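Local coordinates for protein exodeoxyribonuclease III (Archaeoglobus fulgidus, PDB 2VOA) that probably cleaves DNA at abasic sites as a metal-dependent AP endonuclease of the exonuclease III family, at residues F79-E84 against D89-A94; S83-E88 against Y117-Q122; R126-L131 against L180-V185; G145-A150 against R174-I179; V187-H192 against G214-A219. The protein carries 1 engineered substitution. One frame throughout, in Å; residues are numbered along the deposited sequence.

Interaction 1 of 5, residues F79-E84 against D89-A94; sequences FGLDSE and DRLIRA
F79 and I92 run alongside each other with their ends on the same side of the sheet, an antiparallel non-hydrogen-bonded pair whose CA atoms are 4.6 Å apart. I92 meets the phenyl group at its edge: CD1 lies in the ring plane, 3.7 Å from F79 CE2. L91 points to the other side, toward the loop 79-84. With CG anti to the backbone N (chi1 -174°), its branches reach the backbone of G80 and the side chain of L81, which it crosses at about a right angle; L91 CD1 and L81 CD2 are 3.8 Å apart. The backbones join through a nearly straight bond from G80 N to L91 O (2.8 Å, 173° at the hydrogen). Replaced by an alanine, L91 would probably leave L81 CD2 without this partner and uncover the G80 backbone. The pair joins antiparallel edge strand 77-79 to 91-96 in a sheet of the DNase I-like fold. Around it, L81 packs on W123 of helix 115-134, I92 reaches V66 and I68 of strand 63-70, and strand 99-105 continues the sheet.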
# COMPACT_ATOMS: atom_id res chain seq x y z
N PHE A 79 0.63 8.94 30.85
CA PHE A 79 -0.28 9.02 29.69
C PHE A 79 -1.53 9.80 30.05
O PHE A 79 -2.12 9.62 31.14
CB PHE A 79 -0.74 7.61 29.25
CG PHE A 79 0.38 6.60 29.10
CD1 PHE A 79 0.39 5.44 29.89
CD2 PHE A 79 1.43 6.81 28.22
CE1 PHE A 79 1.44 4.51 29.77
CE2 PHE A 79 2.48 5.88 28.10
CZ PHE A 79 2.48 4.75 28.86
N GLY A 80 -1.96 10.63 29.12
CA GLY A 80 -3.24 11.34 29.22
C GLY A 80 -3.23 12.57 30.12
O GLY A 80 -2.24 12.84 30.82
N LEU A 81 -4.32 13.33 30.07
CA LEU A 81 -4.57 14.40 31.01
C LEU A 81 -4.86 13.81 32.40
O LEU A 81 -5.13 12.62 32.51
CB LEU A 81 -5.73 15.27 30.52
CG LEU A 81 -5.40 16.16 29.30
CD1 LEU A 81 -6.70 16.71 28.69
CD2 LEU A 81 -4.47 17.31 29.70
N ASP A 82 -4.79 14.64 33.44
CA ASP A 82 -5.03 14.16 34.81
C ASP A 82 -6.50 14.30 35.27
O ASP A 82 -6.80 14.28 36.48
CB ASP A 82 -4.06 14.83 35.79
CG ASP A 82 -4.21 16.34 35.83
OD1 ASP A 82 -4.72 16.95 34.86
OD2 ASP A 82 -3.79 16.94 36.84
N SER A 83 -7.40 14.43 34.31
CA SER A 83 -8.85 14.44 34.57
C SER A 83 -9.60 13.74 33.43
O SER A 83 -9.05 13.56 32.35
CB SER A 83 -9.35 15.88 34.73
OG SER A 83 -9.15 16.60 33.53
N GLU A 84 -10.84 13.35 33.71
CA GLU A 84 -11.68 12.58 32.79
C GLU A 84 -12.32 13.47 31.71
O GLU A 84 -12.81 14.56 32.02
CB GLU A 84 -12.75 11.85 33.61
CG GLU A 84 -13.00 10.42 33.20
CD GLU A 84 -11.73 9.59 33.13
OE1 GLU A 84 -11.35 9.18 32.01
OE2 GLU A 84 -11.08 9.38 34.20
N ASP A 89 -4.54 8.25 24.60
CA ASP A 89 -4.08 8.18 23.20
C ASP A 89 -3.76 9.54 22.56
O ASP A 89 -3.50 9.61 21.35
CB ASP A 89 -5.06 7.38 22.32
CG ASP A 89 -6.45 8.05 22.19
OD1 ASP A 89 -6.71 9.10 22.82
OD2 ASP A 89 -7.32 7.49 21.46
N ARG A 90 -3.79 10.60 23.37
CA ARG A 90 -3.50 11.95 22.90
C ARG A 90 -2.40 12.67 23.67
O ARG A 90 -2.10 13.82 23.39
CB ARG A 90 -4.76 12.82 22.95
CG ARG A 90 -5.89 12.39 21.98
CD ARG A 90 -6.99 13.44 21.99
NE ARG A 90 -8.05 13.15 21.02
CZ ARG A 90 -8.03 13.52 19.73
NH1 ARG A 90 -7.00 14.18 19.21
NH2 ARG A 90 -9.06 13.23 18.96
N LEU A 91 -1.86 12.06 24.72
CA LEU A 91 -0.85 12.77 25.49
C LEU A 91 0.06 11.74 26.12
O LEU A 91 -0.42 10.85 26.82
CB LEU A 91 -1.49 13.65 26.58
CG LEU A 91 -0.63 14.60 27.42
CD1 LEU A 91 -1.48 15.64 28.10
CD2 LEU A 91 0.24 13.88 28.52
N ILE A 92 1.35 11.89 25.86
CA ILE A 92 2.36 11.05 26.50
C ILE A 92 3.46 11.97 27.01
O ILE A 92 3.86 12.92 26.30
CB ILE A 92 2.89 9.93 25.54
CG1 ILE A 92 3.79 8.92 26.29
CG2 ILE A 92 3.57 10.51 24.28
CD1 ILE A 92 4.26 7.76 25.43
N ARG A 93 3.91 11.71 28.23
CA ARG A 93 4.89 12.56 28.88
C ARG A 93 5.99 11.72 29.51
O ARG A 93 5.72 10.67 30.04
CB ARG A 93 4.21 13.37 29.96
CG ARG A 93 5.14 14.27 30.76
CD ARG A 93 4.31 15.24 31.53
NE ARG A 93 5.07 16.39 32.02
CZ ARG A 93 4.52 17.33 32.78
NH1 ARG A 93 3.23 17.25 33.08
NH2 ARG A 93 5.25 18.35 33.22
N ALA A 94 7.22 12.21 29.45
CA ALA A 94 8.37 11.49 30.00
C ALA A 94 9.49 12.45 30.30
O ALA A 94 9.58 13.50 29.68
CB ALA A 94 8.85 10.41 29.02

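Interaction 2 of 5, residues S83-E88 against Y117-Q122; sequences SEPKDE and YQYKLQ
P85 and D87 of 83-88 both meet the hydroxyl end of Y119 on the helix. Ahead of them, E84 turns back on its own loop, OE1 accepting from K86 N at 3.2 Å; the donor stands well above the carboxylate plane. P85 follows a cis peptide bond. Its ring comes from the direction opposite to the tyrosine and meets the phenol at the edge, near the ring plane: P85 CG lies 3.4 Å from Y119 OH and 4.0 Å from Y119 CE1. K86 points away from the helix and sends NZ to the backbone oxygens of F79 and L81. D87 then supplies the polar link. Y119 OH donates to D87 OD2 at 2.5 Å, a very short hydrogen bond, with OD2 in the plane of the phenol ring and the carboxylate turned 69° from it. Having its CG anti to the backbone N (chi1 -171°), Y119 extends from the helix far enough to reach across a CA separation of 10.3 Å from P85. OD2 also accepts from W123 NE1, one helical turn further on. A phenylalanine at Y119 would probably leave D87 OD2 without its phenolic donor. R126 binds P85 O from the same helix. The arrangement is a surface loop between two sheet strands, held by side chains of an outer helix in the layered fold of the DNase I-like nucleases.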
# COMPACT_ATOMS: atom_id res chain seq x y z
N SER A 83 -7.40 14.43 34.31
CA SER A 83 -8.85 14.44 34.57
C SER A 83 -9.60 13.74 33.43
O SER A 83 -9.05 13.56 32.35
CB SER A 83 -9.35 15.88 34.73
OG SER A 83 -9.15 16.60 33.53
N GLU A 84 -10.84 13.35 33.71
CA GLU A 84 -11.68 12.58 32.79
C GLU A 84 -12.32 13.47 31.71
O GLU A 84 -12.81 14.56 32.02
CB GLU A 84 -12.75 11.85 33.61
CG GLU A 84 -13.00 10.42 33.20
CD GLU A 84 -11.73 9.59 33.13
OE1 GLU A 84 -11.35 9.18 32.01
OE2 GLU A 84 -11.08 9.38 34.20
N PRO A 85 -12.31 13.03 30.42
CA PRO A 85 -11.65 11.85 29.83
C PRO A 85 -10.15 12.04 29.74
O PRO A 85 -9.68 13.07 29.23
CB PRO A 85 -12.24 11.77 28.41
CG PRO A 85 -13.38 12.76 28.39
CD PRO A 85 -13.07 13.79 29.42
N LYS A 86 -9.40 11.06 30.23
CA LYS A 86 -7.94 11.20 30.28
C LYS A 86 -7.30 11.31 28.90
O LYS A 86 -6.27 11.97 28.77
CB LYS A 86 -7.29 10.04 31.04
CG LYS A 86 -7.39 10.14 32.56
CD LYS A 86 -6.54 9.03 33.26
CE LYS A 86 -5.06 8.97 32.82
NZ LYS A 86 -4.21 10.20 33.13
N ASP A 87 -7.90 10.65 27.91
CA ASP A 87 -7.39 10.62 26.54
C ASP A 87 -5.91 10.22 26.50
O ASP A 87 -5.04 10.96 26.01
CB ASP A 87 -7.60 11.96 25.83
CG ASP A 87 -9.07 12.26 25.57
OD1 ASP A 87 -9.92 11.33 25.57
OD2 ASP A 87 -9.38 13.45 25.38
N GLU A 88 -5.64 9.03 27.05
CA GLU A 88 -4.28 8.47 27.02
C GLU A 88 -3.68 8.41 25.62
O GLU A 88 -2.46 8.53 25.46
CB GLU A 88 -4.28 7.10 27.71
CG GLU A 88 -4.52 7.23 29.19
CD GLU A 88 -4.41 5.92 29.94
OE1 GLU A 88 -4.65 4.84 29.33
OE2 GLU A 88 -4.11 5.97 31.15
N TYR A 117 -15.95 20.26 18.36
CA TYR A 117 -15.26 21.56 18.53
C TYR A 117 -15.32 22.02 19.98
O TYR A 117 -14.31 22.47 20.51
CB TYR A 117 -15.79 22.64 17.59
CG TYR A 117 -14.94 23.91 17.61
CD1 TYR A 117 -13.60 23.88 17.16
CD2 TYR A 117 -15.48 25.12 18.04
CE1 TYR A 117 -12.81 25.04 17.17
CE2 TYR A 117 -14.69 26.31 18.05
CZ TYR A 117 -13.38 26.25 17.61
OH TYR A 117 -12.61 27.38 17.62
N GLN A 118 -16.47 21.84 20.62
CA GLN A 118 -16.57 22.20 22.05
C GLN A 118 -15.61 21.31 22.86
O GLN A 118 -14.96 21.77 23.81
CB GLN A 118 -18.00 22.05 22.55
CG GLN A 118 -18.96 23.10 21.92
CD GLN A 118 -18.42 24.52 22.05
OE1 GLN A 118 -18.11 24.97 23.15
NE2 GLN A 118 -18.29 25.21 20.92
N TYR A 119 -15.52 20.04 22.47
CA TYR A 119 -14.57 19.13 23.14
C TYR A 119 -13.11 19.59 22.97
O TYR A 119 -12.34 19.58 23.94
CB TYR A 119 -14.77 17.67 22.68
CG TYR A 119 -13.95 16.74 23.53
CD1 TYR A 119 -14.34 16.46 24.85
CD2 TYR A 119 -12.76 16.21 23.06
CE1 TYR A 119 -13.58 15.62 25.66
CE2 TYR A 119 -11.98 15.36 23.86
CZ TYR A 119 -12.39 15.09 25.16
OH TYR A 119 -11.64 14.28 25.95
N LYS A 120 -12.76 20.06 21.77
CA LYS A 120 -11.43 20.63 21.51
C LYS A 120 -11.15 21.83 22.45
O LYS A 120 -10.07 21.93 23.06
CB LYS A 120 -11.32 21.07 20.04
CG LYS A 120 -9.97 21.75 19.68
CD LYS A 120 -10.01 22.15 18.22
CE LYS A 120 -8.65 22.58 17.75
NZ LYS A 120 -8.60 22.70 16.25
N LEU A 121 -12.12 22.73 22.55
CA LEU A 121 -11.94 23.92 23.41
C LEU A 121 -11.77 23.50 24.85
O LEU A 121 -10.89 23.98 25.55
CB LEU A 121 -13.10 24.92 23.24
CG LEU A 121 -13.29 25.51 21.82
CD1 LEU A 121 -14.53 26.44 21.77
CD2 LEU A 121 -12.00 26.21 21.35
N GLN A 122 -12.61 22.57 25.30
CA GLN A 122 -12.50 22.06 26.65
C GLN A 122 -11.13 21.39 26.89
O GLN A 122 -10.57 21.51 27.99
CB GLN A 122 -13.67 21.10 26.93
CG GLN A 122 -14.99 21.84 27.01
CD GLN A 122 -16.20 20.93 26.85
OE1 GLN A 122 -17.31 21.40 26.57
NE2 GLN A 122 -16.00 19.63 27.02

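Interaction 3 of 5, residues R126-L131 against L180-V185; sequences RLYHYL and LELGFV
Apolar packing carries all of the direct contact between Y128 or L131 and L182 or F184, and no hydrogen bond crosses it. L182 brings its isobutyl group obliquely to the phenol of Y128: CD2 comes within 3.5 Å of Y128 CE2, while the other methyl, CD1, leans over the helix backbone to 3.8 Å from Y128 O. The tyrosine CG stands anti to its own N (chi1 174°), which carries the ring out toward the following helix. One turn on, L131 meets the same leucine through L131 CB and L182 CD1, 4.2 Å apart. It also crosses F184 at about a right angle, with L131 CD1 4.1 Å from F184 CE1. Here helix 115-134 lies against the end of helix 170-180 on one side of a sheet of the DNase I-like fold, with I179 of helix 170-180 packing on L127, Y128 and L131. The polar bonds are internal to the chain turn: L180 O accepts from both G183 N (2.9 Å) and F184 N (3.0 Å), which arrive from the same face of its carbonyl plane. Among aromatic contacts, Y128 also has K178 as a cation-pi partner, and F184 meets the rings of F137 and W143 edge to face.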
# COMPACT_ATOMS: atom_id res chain seq x y z
N ARG A 126 -8.39 22.29 29.67
CA ARG A 126 -7.85 21.27 30.58
C ARG A 126 -6.33 21.23 30.48
O ARG A 126 -5.65 21.16 31.51
CB ARG A 126 -8.46 19.90 30.30
CG ARG A 126 -9.94 19.81 30.67
CD ARG A 126 -10.34 18.36 30.84
NE ARG A 126 -10.40 17.62 29.58
CZ ARG A 126 -10.15 16.32 29.47
NH1 ARG A 126 -9.80 15.62 30.54
NH2 ARG A 126 -10.24 15.71 28.31
N LEU A 127 -5.81 21.35 29.26
CA LEU A 127 -4.36 21.29 29.03
C LEU A 127 -3.69 22.48 29.71
O LEU A 127 -2.61 22.35 30.29
CB LEU A 127 -4.05 21.27 27.53
CG LEU A 127 -2.56 21.15 27.20
CD1 LEU A 127 -1.99 19.89 27.83
CD2 LEU A 127 -2.38 21.10 25.69
N TYR A 128 -4.32 23.65 29.63
CA TYR A 128 -3.84 24.83 30.36
C TYR A 128 -3.62 24.54 31.85
O TYR A 128 -2.53 24.76 32.39
CB TYR A 128 -4.83 26.01 30.18
CG TYR A 128 -4.47 27.21 31.04
CD1 TYR A 128 -5.07 27.41 32.29
CD2 TYR A 128 -3.50 28.13 30.61
CE1 TYR A 128 -4.73 28.52 33.08
CE2 TYR A 128 -3.15 29.24 31.39
CZ TYR A 128 -3.77 29.42 32.63
OH TYR A 128 -3.46 30.49 33.42
N HIS A 129 -4.65 24.02 32.51
CA HIS A 129 -4.55 23.77 33.95
C HIS A 129 -3.54 22.66 34.26
O HIS A 129 -2.80 22.75 35.25
CB HIS A 129 -5.94 23.52 34.52
CG HIS A 129 -6.80 24.75 34.48
ND1 HIS A 129 -6.52 25.86 35.25
CD2 HIS A 129 -7.88 25.07 33.73
CE1 HIS A 129 -7.42 26.80 35.00
NE2 HIS A 129 -8.25 26.35 34.07
N TYR A 130 -3.48 21.67 33.38
CA TYR A 130 -2.55 20.55 33.53
C TYR A 130 -1.09 21.03 33.49
O TYR A 130 -0.28 20.68 34.37
CB TYR A 130 -2.84 19.47 32.48
CG TYR A 130 -1.82 18.35 32.41
CD1 TYR A 130 -1.83 17.29 33.31
CD2 TYR A 130 -0.83 18.37 31.42
CE1 TYR A 130 -0.86 16.25 33.21
CE2 TYR A 130 0.12 17.36 31.32
CZ TYR A 130 0.09 16.30 32.21
OH TYR A 130 1.04 15.30 32.10
N LEU A 131 -0.76 21.85 32.49
CA LEU A 131 0.61 22.38 32.35
C LEU A 131 0.94 23.43 33.40
O LEU A 131 2.05 23.46 33.91
CB LEU A 131 0.81 22.94 30.96
CG LEU A 131 0.69 21.85 29.87
CD1 LEU A 131 0.66 22.54 28.51
CD2 LEU A 131 1.77 20.77 29.96
N LEU A 180 0.27 29.25 25.82
CA LEU A 180 1.58 29.86 25.52
C LEU A 180 1.97 30.92 26.56
O LEU A 180 3.14 31.07 26.92
CB LEU A 180 1.57 30.51 24.13
CG LEU A 180 1.41 29.58 22.92
CD1 LEU A 180 1.79 30.32 21.63
CD2 LEU A 180 2.20 28.32 23.07
N GLU A 181 0.97 31.67 27.03
CA GLU A 181 1.20 32.77 27.97
C GLU A 181 1.74 32.30 29.32
O GLU A 181 2.21 33.12 30.13
CB GLU A 181 -0.10 33.56 28.18
CG GLU A 181 -0.45 34.52 27.07
CD GLU A 181 -1.83 35.17 27.27
OE1 GLU A 181 -2.46 34.98 28.34
OE2 GLU A 181 -2.30 35.86 26.34
N LEU A 182 1.66 31.00 29.58
CA LEU A 182 2.24 30.41 30.79
C LEU A 182 3.77 30.55 30.79
O LEU A 182 4.42 30.51 31.86
CB LEU A 182 1.86 28.94 30.93
CG LEU A 182 0.43 28.60 31.33
CD1 LEU A 182 0.25 27.09 31.31
CD2 LEU A 182 0.10 29.15 32.71
N GLY A 183 4.33 30.68 29.59
CA GLY A 183 5.77 30.89 29.42
C GLY A 183 6.37 29.91 28.47
O GLY A 183 7.55 29.51 28.61
N PHE A 184 5.59 29.45 27.49
CA PHE A 184 6.14 28.64 26.43
C PHE A 184 6.56 29.53 25.27
O PHE A 184 5.87 30.51 24.93
CB PHE A 184 5.14 27.61 25.96
CG PHE A 184 4.94 26.48 26.92
CD1 PHE A 184 3.77 26.42 27.69
CD2 PHE A 184 5.92 25.49 27.07
CE1 PHE A 184 3.58 25.36 28.58
CE2 PHE A 184 5.74 24.43 27.96
CZ PHE A 184 4.57 24.36 28.70
N VAL A 185 7.71 29.20 24.69
CA VAL A 185 8.19 29.92 23.51
C VAL A 185 8.02 29.04 22.24
O VAL A 185 8.51 27.91 22.20
CB VAL A 185 9.66 30.31 23.67
CG1 VAL A 185 10.12 31.07 22.45
CG2 VAL A 185 9.82 31.19 24.94

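Interaction 4 of 5, residues G145-A150 against R174-I179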
# COMPACT_ATOMS: atom_id res chain seq x y z
N GLY A 145 3.93 18.80 19.65
CA GLY A 145 2.87 17.99 19.10
C GLY A 145 2.16 18.58 17.92
O GLY A 145 2.60 19.59 17.35
N ASP A 146 1.09 17.90 17.55
CA ASP A 146 0.21 18.39 16.54
C ASP A 146 -0.92 19.03 17.32
O ASP A 146 -1.76 18.34 17.90
CB ASP A 146 -0.30 17.26 15.65
CG ASP A 146 -1.20 17.75 14.53
OD1 ASP A 146 -1.61 18.95 14.51
OD2 ASP A 146 -1.54 16.90 13.67
N MET A 147 -0.89 20.36 17.33
CA MET A 147 -1.80 21.18 18.14
C MET A 147 -3.15 21.40 17.46
O MET A 147 -4.11 21.82 18.10
CB MET A 147 -1.13 22.55 18.40
CG MET A 147 0.29 22.47 19.05
SD MET A 147 0.38 21.32 20.45
CE MET A 147 2.10 21.61 20.88
N ASN A 148 -3.21 21.15 16.15
CA ASN A 148 -4.40 21.48 15.37
C ASN A 148 -4.84 22.92 15.63
O ASN A 148 -6.02 23.25 15.64
CB ASN A 148 -5.53 20.47 15.60
CG ASN A 148 -5.27 19.16 14.87
OD1 ASN A 148 -5.05 19.15 13.66
ND2 ASN A 148 -5.28 18.06 15.61
N VAL A 149 -3.85 23.78 15.80
CA VAL A 149 -4.12 25.22 15.92
C VAL A 149 -3.00 25.95 15.21
O VAL A 149 -1.82 25.72 15.50
CB VAL A 149 -4.16 25.69 17.40
CG1 VAL A 149 -4.33 27.23 17.50
CG2 VAL A 149 -5.29 25.00 18.18
N ALA A 150 -3.40 26.83 14.31
CA ALA A 150 -2.49 27.74 13.63
C ALA A 150 -2.72 29.10 14.33
O ALA A 150 -3.75 29.78 14.09
CB ALA A 150 -2.85 27.82 12.16
N ARG A 174 -7.47 31.49 20.68
CA ARG A 174 -7.39 32.14 21.99
C ARG A 174 -7.03 31.11 23.10
O ARG A 174 -6.21 31.40 23.98
CB ARG A 174 -8.73 32.83 22.33
CG ARG A 174 -8.76 33.42 23.74
CD ARG A 174 -10.06 34.09 24.11
NE ARG A 174 -9.89 34.79 25.38
CZ ARG A 174 -9.70 36.10 25.53
NH1 ARG A 174 -9.67 36.92 24.48
NH2 ARG A 174 -9.54 36.61 26.75
N ALA A 175 -7.64 29.93 23.04
CA ALA A 175 -7.41 28.90 24.06
C ALA A 175 -5.98 28.38 24.01
O ALA A 175 -5.35 28.13 25.03
CB ALA A 175 -8.41 27.75 23.91
N TYR A 176 -5.44 28.28 22.80
CA TYR A 176 -4.07 27.80 22.61
C TYR A 176 -3.10 28.87 23.11
O TYR A 176 -2.19 28.59 23.90
CB TYR A 176 -3.87 27.49 21.13
CG TYR A 176 -2.49 27.06 20.76
CD1 TYR A 176 -1.99 25.82 21.15
CD2 TYR A 176 -1.66 27.89 20.00
CE1 TYR A 176 -0.73 25.40 20.80
CE2 TYR A 176 -0.36 27.47 19.62
CZ TYR A 176 0.09 26.23 20.02
OH TYR A 176 1.34 25.80 19.67
N LYS A 177 -3.34 30.11 22.70
CA LYS A 177 -2.46 31.22 23.13
C LYS A 177 -2.47 31.42 24.64
O LYS A 177 -1.46 31.81 25.21
CB LYS A 177 -2.79 32.49 22.38
CG LYS A 177 -2.51 32.38 20.87
CD LYS A 177 -3.17 33.56 20.17
CE LYS A 177 -2.38 33.98 18.97
NZ LYS A 177 -2.36 35.49 18.86
N LYS A 178 -3.60 31.12 25.30
CA LYS A 178 -3.67 31.17 26.75
C LYS A 178 -2.61 30.27 27.40
O LYS A 178 -1.99 30.63 28.41
CB LYS A 178 -5.08 30.78 27.20
CG LYS A 178 -5.30 30.79 28.70
CD LYS A 178 -6.70 30.27 29.05
CE LYS A 178 -6.85 30.05 30.54
NZ LYS A 178 -8.25 29.93 30.99
N ILE A 179 -2.39 29.10 26.80
CA ILE A 179 -1.36 28.17 27.28
C ILE A 179 0.03 28.73 27.02
O ILE A 179 0.89 28.69 27.89
CB ILE A 179 -1.48 26.78 26.64
CG1 ILE A 179 -2.94 26.24 26.71
CG2 ILE A 179 -0.53 25.80 27.35
CD1 ILE A 179 -3.19 24.88 25.95
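V149 and M147 make two apolar contacts with Y176, the residue through which helix 170-180 reaches the loop 145-150. V149 lies over one face of the phenol ring, its CB 4.0 Å above the plane and offset toward the rim; the two side chains run antiparallel alongside one another, bringing V149 CG1 to 3.7 Å from Y176 CB. M147 crosses the tyrosine at about a right angle. With CG anti to the carbonyl carbon (chi1 -54°), it presents CB and CG to the ring, CG 3.6 Å from Y176 CE1 and 3.5 Å from Y176 OH. On the polar side, no hydrogen bond joins the two segments. The loop is instead shaped by an Asx turn, in which D146 OD1 accepts from N148 N at 3.2 Å, on the anti side and 31° out of the carboxylate plane. Further bonds hold the polar residues: D146 OD2 to N8 ND2, N148 ND2 to V106 O. The chemistry is thus divided: M147 and V149 make the apolar contacts, while D146 and N148, on either side of M147 in sequence, turn their polar groups to other partners. Y176 therefore packs behind a loop whose D146 and N148 are predicted to bind magnesium.

Interaction 5 of 5, residues V187-H192 against G214-A219. Engineered in segment 214-219: G217 (natural residue Val).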
# COMPACT_ATOMS: atom_id res chain seq x y z
N VAL A 187 9.35 28.11 19.34
CA VAL A 187 10.73 28.36 18.88
C VAL A 187 10.85 28.52 17.36
O VAL A 187 11.77 29.20 16.88
CB VAL A 187 11.76 27.32 19.47
CG1 VAL A 187 11.85 27.48 20.97
CG2 VAL A 187 11.40 25.87 19.04
N LEU A 188 9.92 27.92 16.61
CA LEU A 188 9.89 28.14 15.14
C LEU A 188 9.89 29.64 14.85
O LEU A 188 10.59 30.09 13.94
CB LEU A 188 8.65 27.49 14.51
CG LEU A 188 8.57 27.70 12.98
CD1 LEU A 188 9.81 27.15 12.27
CD2 LEU A 188 7.26 27.06 12.47
N ARG A 189 9.15 30.41 15.66
CA ARG A 189 9.09 31.88 15.46
C ARG A 189 10.20 32.69 16.13
O ARG A 189 10.42 33.86 15.79
CB ARG A 189 7.68 32.41 15.82
CG ARG A 189 6.56 31.67 15.08
CD ARG A 189 6.79 31.72 13.57
NE ARG A 189 5.69 31.14 12.82
CZ ARG A 189 5.73 30.92 11.52
NH1 ARG A 189 6.81 31.27 10.82
NH2 ARG A 189 4.67 30.39 10.92
N LYS A 190 10.95 32.07 17.05
CA LYS A 190 12.23 32.67 17.46
C LYS A 190 13.21 32.74 16.28
O LYS A 190 13.89 33.77 16.06
CB LYS A 190 12.84 31.85 18.60
CG LYS A 190 14.13 32.46 19.18
CD LYS A 190 14.82 31.57 20.23
CE LYS A 190 15.98 32.36 20.85
NZ LYS A 190 17.12 31.47 21.18
N ILE A 191 13.26 31.66 15.51
CA ILE A 191 14.27 31.50 14.46
C ILE A 191 13.78 32.05 13.11
O ILE A 191 14.56 32.61 12.35
CB ILE A 191 14.68 29.99 14.31
CG1 ILE A 191 15.21 29.44 15.63
CG2 ILE A 191 15.76 29.81 13.21
CD1 ILE A 191 16.41 30.23 16.26
N HIS A 192 12.49 31.82 12.85
CA HIS A 192 11.86 32.15 11.56
C HIS A 192 10.58 32.96 11.76
O HIS A 192 9.50 32.52 11.37
CB HIS A 192 11.54 30.88 10.79
CG HIS A 192 12.75 30.16 10.30
ND1 HIS A 192 13.54 30.62 9.26
CD2 HIS A 192 13.34 29.01 10.73
CE1 HIS A 192 14.54 29.78 9.06
NE2 HIS A 192 14.43 28.79 9.94
N GLY A 214 -0.53 25.22 2.45
CA GLY A 214 -0.28 24.48 3.67
C GLY A 214 -0.71 25.22 4.92
O GLY A 214 -1.21 26.37 4.85
N TRP A 215 -0.52 24.52 6.04
CA TRP A 215 -0.84 24.97 7.40
C TRP A 215 0.33 24.71 8.32
O TRP A 215 1.14 23.80 8.08
CB TRP A 215 -2.02 24.17 7.99
CG TRP A 215 -3.27 24.23 7.25
CD1 TRP A 215 -3.53 23.71 6.00
CD2 TRP A 215 -4.50 24.82 7.69
NE1 TRP A 215 -4.82 23.95 5.65
CE2 TRP A 215 -5.44 24.63 6.66
CE3 TRP A 215 -4.89 25.49 8.86
CZ2 TRP A 215 -6.77 25.10 6.75
CZ3 TRP A 215 -6.23 25.98 8.94
CH2 TRP A 215 -7.13 25.77 7.90
N ARG A 216 0.43 25.49 9.40
CA ARG A 216 1.47 25.23 10.41
C ARG A 216 0.76 25.09 11.77
O ARG A 216 0.65 26.05 12.55
CB ARG A 216 2.55 26.33 10.40
CG ARG A 216 3.91 25.87 11.02
CD ARG A 216 3.83 25.68 12.54
NE ARG A 216 3.66 26.98 13.19
CZ ARG A 216 4.11 27.31 14.40
NH1 ARG A 216 4.74 26.41 15.17
NH2 ARG A 216 3.92 28.54 14.83
N GLY A 217 0.26 23.87 12.02
CA GLY A 217 -0.45 23.55 13.27
C GLY A 217 0.35 22.68 14.24
O GLY A 217 -0.15 22.32 15.32
N ASP A 218 1.57 22.31 13.85
CA ASP A 218 2.51 21.53 14.66
C ASP A 218 3.50 22.51 15.32
O ASP A 218 3.89 23.52 14.71
CB ASP A 218 3.28 20.52 13.80
CG ASP A 218 2.37 19.58 13.06
OD1 ASP A 218 2.04 19.84 11.88
OD2 ASP A 218 1.97 18.58 13.70
N ALA A 219 3.94 22.23 16.55
CA ALA A 219 4.79 23.19 17.25
C ALA A 219 5.74 22.48 18.23
O ALA A 219 5.43 21.38 18.72
CB ALA A 219 3.96 24.28 17.98
O HOH W 1 3.25 31.72 14.51
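R216 comes from the direction opposite to L188 and R189, and its folded side chain runs over the leucine before ending near the second arginine. CB leads toward helix 187-191; bends at chi2 (-71°) and chi3 (-68°) then curl the chain over L188. CG lies 3.8 Å from L188 CD2, and CD follows at 3.7 Å from the same methyl. The flat end continues the theme, for L188 CD2 sits 3.5 Å above one face of the R216 guanidinium, offset toward the rim. NE forms a salt bridge with D155. NH1 turns back to its own segment, donating to D218 O at 3.0 Å with that oxygen 26° out of the guanidinium plane. NH2 pairs with D186 and lies 3.7 Å from R189 NE, the two guanidinium planes standing almost perpendicular. A water lies between the two arginines, accepting from R189 NE at 3.0 Å and, weakly, from R216 NH2. R189 also pairs with D155, so the two like charges are probably offset by the carboxylates around them. R189 NH1 donates in plane to H192 O at 3.0 Å. G217, an engineered residue in place of valine, follows R216 in the chain. Through NH1 and its salt bridges, R216 links the start of strand 218-222 to D155 and to D186, just before helix 187-191, next to D218, predicted to be important for catalysis in this DNase I-like fold and bonded to H248.

Overall arrangement
From the N terminus, interaction 1 closes the short turn between strands 77-79 and 91-96, at one edge of a six-stranded sheet. Interaction 2 starts from the same turn, sharing S83 and E84, and closes a longer loop onto helix 115-134. Further along that helix, R126 bonds back to S83 and P85, joining interaction 3 to both. Interaction 3 spans residues 126 to 185 and encloses interaction 4, where helix 170-180 meets the loop after strand 141-144; I179 of interaction 4 packs on L127 and L131 of interaction 3. K120 ties interaction 2 to N148. Interaction 5 follows in series and meets interaction 4 through backbone bonds M147-G217 and G145-A219, reaching the opposite side of the chain's centre from interaction 1.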